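PDB 3RCN: beta-N-acetylhexosaminidase from Arthrobacter aurescens, which probably removes terminal non-reducing N-acetyl-D-hexosamine residues from N-acetyl-beta-D-hexosaminides by hydrolysis. Local coordinates for residues A[182-187]-A[302-307]. Residues are numbered along the deposited sequence; the frame is centred on the assembly and turned at random.
Sequences WRMQIN and VEIFPS
The selenomethionine M184 bridges to I304 and F305 through the far end of its side chain, a small example of an apolar contact between a loop and the C-terminal end of a helix. Within this TIM-barrel catalytic domain of family 20, M184 belongs to the loop that follows strand 181-182, whereas I304 ends helix 288-304 and F305 is the first residue to leave helical geometry. The methyl CE of M184 lies 3.7 Å from CG1 of I304 and 4.0 Å from CE1 of F305, meeting that ring at its edge and near its plane. An extended chain gives M184 this reach, with CG anti to the backbone N (chi1 -174°) and the later torsions also near 180°. While CG1 of I304 meets M184, its CG2 covers one face of the neighbouring F305 ring, offset toward the rim, and so helps to position it. Further out, L226 of helix 223-235 packs on M184, V240 and P242 of strand 239-243 pack on F305, and a polar link joins N187 N to OE1 of E300 on helix 288-304. W182, just before M184 in the chain, donates from NE1, in its ring plane, to a lone pair of the M184 carbonyl O, 2.7 Å away, in a bent bond (N-H...O 137°).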
loop_
_atom_site.group_PDB
_atom_site.type_symbol
_atom_site.label_atom_id
_atom_site.label_comp_id
_atom_site.label_asym_id
_atom_site.label_seq_id
_atom_site.Cartn_x
_atom_site.Cartn_y
_atom_site.Cartn_z
ATOM N N TRP A 182 11.617 -12.521 12.699
ATOM C CA TRP A 182 10.436 -12.836 13.494
ATOM C C TRP A 182 9.506 -11.602 13.472
ATOM O O TRP A 182 9.886 -10.520 13.923
ATOM C CB TRP A 182 10.863 -13.171 14.928
ATOM C CG TRP A 182 9.705 -13.465 15.865
ATOM C CD1 TRP A 182 8.805 -12.570 16.357
ATOM C CD2 TRP A 182 9.347 -14.743 16.423
ATOM N NE1 TRP A 182 7.900 -13.207 17.170
ATOM C CE2 TRP A 182 8.210 -14.540 17.228
ATOM C CE3 TRP A 182 9.876 -16.037 16.312
ATOM C CZ2 TRP A 182 7.585 -15.582 17.920
ATOM C CZ3 TRP A 182 9.258 -17.073 17.001
ATOM C CH2 TRP A 182 8.116 -16.841 17.788
ATOM N N ARG A 183 8.310 -11.747 12.899
ATOM C CA ARG A 183 7.456 -10.590 12.625
ATOM C C ARG A 183 6.372 -10.295 13.652
ATOM O O ARG A 183 5.624 -9.329 13.516
ATOM C CB ARG A 183 6.798 -10.720 11.251
ATOM C CG ARG A 183 7.748 -10.935 10.106
ATOM C CD ARG A 183 8.871 -9.938 10.093
ATOM N NE ARG A 183 9.827 -10.263 9.042
ATOM C CZ ARG A 183 11.079 -9.821 9.029
ATOM N NH1 ARG A 183 11.498 -9.038 10.011
ATOM N NH2 ARG A 183 11.911 -10.164 8.050
HETATM N N MSE A 184 6.252 -11.117 14.675
HETATM C CA MSE A 184 5.136 -10.914 15.582
HETATM C C MSE A 184 5.555 -10.466 16.979
HETATM O O MSE A 184 6.326 -11.133 17.665
HETATM C CB MSE A 184 4.259 -12.157 15.647
HETATM C CG MSE A 184 3.018 -11.917 16.472
HETATM SE SE MSE A 184 2.082 -13.554 16.950
HETATM C CE MSE A 184 0.680 -12.743 18.044
ATOM N N GLN A 185 5.033 -9.327 17.394
ATOM C CA GLN A 185 5.349 -8.784 18.699
ATOM C C GLN A 185 4.712 -9.637 19.793
ATOM O O GLN A 185 3.507 -9.914 19.755
ATOM C CB GLN A 185 4.859 -7.350 18.784
ATOM C CG GLN A 185 4.733 -6.803 20.178
ATOM C CD GLN A 185 4.075 -5.433 20.176
ATOM O OE1 GLN A 185 4.750 -4.405 20.351
ATOM N NE2 GLN A 185 2.750 -5.405 19.964
ATOM N N ILE A 186 5.541 -10.075 20.742
ATOM C CA ILE A 186 5.086 -10.849 21.892
ATOM C C ILE A 186 5.425 -10.065 23.152
ATOM O O ILE A 186 6.582 -9.714 23.390
ATOM C CB ILE A 186 5.766 -12.227 21.979
ATOM C CG1 ILE A 186 5.543 -13.042 20.708
ATOM C CG2 ILE A 186 5.226 -13.001 23.155
ATOM C CD1 ILE A 186 4.112 -13.445 20.493
ATOM N N ASN A 187 4.406 -9.788 23.950
ATOM C CA ASN A 187 4.537 -8.918 25.109
ATOM C C ASN A 187 5.484 -9.463 26.174
ATOM O O ASN A 187 6.203 -8.706 26.815
ATOM C CB ASN A 187 3.156 -8.633 25.723
ATOM C CG ASN A 187 2.240 -7.817 24.796
ATOM O OD1 ASN A 187 2.695 -6.963 24.014
ATOM N ND2 ASN A 187 0.937 -8.083 24.886
ATOM N N VAL A 302 -2.957 -17.147 20.240
ATOM C CA VAL A 302 -4.324 -17.636 20.276
ATOM C C VAL A 302 -5.308 -16.546 20.697
ATOM O O VAL A 302 -6.487 -16.578 20.337
ATOM C CB VAL A 302 -4.403 -18.912 21.148
ATOM C CG1 VAL A 302 -5.481 -18.812 22.225
ATOM C CG2 VAL A 302 -4.595 -20.109 20.261
ATOM N N GLU A 303 -4.800 -15.567 21.438
ATOM C CA GLU A 303 -5.555 -14.369 21.786
ATOM C C GLU A 303 -5.802 -13.459 20.557
ATOM O O GLU A 303 -6.882 -12.887 20.400
ATOM C CB GLU A 303 -4.817 -13.603 22.891
ATOM C CG GLU A 303 -5.600 -12.443 23.477
ATOM C CD GLU A 303 -6.914 -12.889 24.095
ATOM O OE1 GLU A 303 -6.949 -14.007 24.658
ATOM O OE2 GLU A 303 -7.912 -12.131 24.011
ATOM N N ILE A 304 -4.789 -13.323 19.703
ATOM C CA ILE A 304 -4.870 -12.502 18.495
ATOM C C ILE A 304 -5.648 -13.128 17.325
ATOM O O ILE A 304 -6.511 -12.481 16.733
ATOM C CB ILE A 304 -3.453 -12.143 17.984
ATOM C CG1 ILE A 304 -2.599 -11.531 19.107
ATOM C CG2 ILE A 304 -3.541 -11.251 16.768
ATOM C CD1 ILE A 304 -3.268 -10.375 19.816
ATOM N N PHE A 305 -5.315 -14.378 16.995
ATOM C CA PHE A 305 -5.902 -15.113 15.868
ATOM C C PHE A 305 -6.969 -16.106 16.327
ATOM O O PHE A 305 -6.654 -17.112 16.969
ATOM C CB PHE A 305 -4.820 -15.908 15.124
ATOM C CG PHE A 305 -3.694 -15.072 14.611
ATOM C CD1 PHE A 305 -2.620 -14.757 15.427
ATOM C CD2 PHE A 305 -3.709 -14.590 13.310
ATOM C CE1 PHE A 305 -1.579 -13.969 14.951
ATOM C CE2 PHE A 305 -2.677 -13.798 12.828
ATOM C CZ PHE A 305 -1.603 -13.490 13.639
ATOM N N PRO A 306 -8.232 -15.836 15.982
ATOM C CA PRO A 306 -9.410 -16.678 16.230
ATOM C C PRO A 306 -9.429 -18.005 15.456
ATOM O O PRO A 306 -10.211 -18.879 15.795
ATOM C CB PRO A 306 -10.571 -15.783 15.792
ATOM C CG PRO A 306 -9.971 -14.867 14.792
ATOM C CD PRO A 306 -8.591 -14.585 15.299
ATOM N N SER A 307 -8.585 -18.148 14.441
ATOM C CA SER A 307 -8.576 -19.312 13.548
ATOM C C SER A 307 -8.570 -20.705 14.234
ATOM O O SER A 307 -7.763 -20.958 15.130
ATOM C CB SER A 307 -7.342 -19.207 12.652
ATOM O OG SER A 307 -7.095 -20.410 11.951
#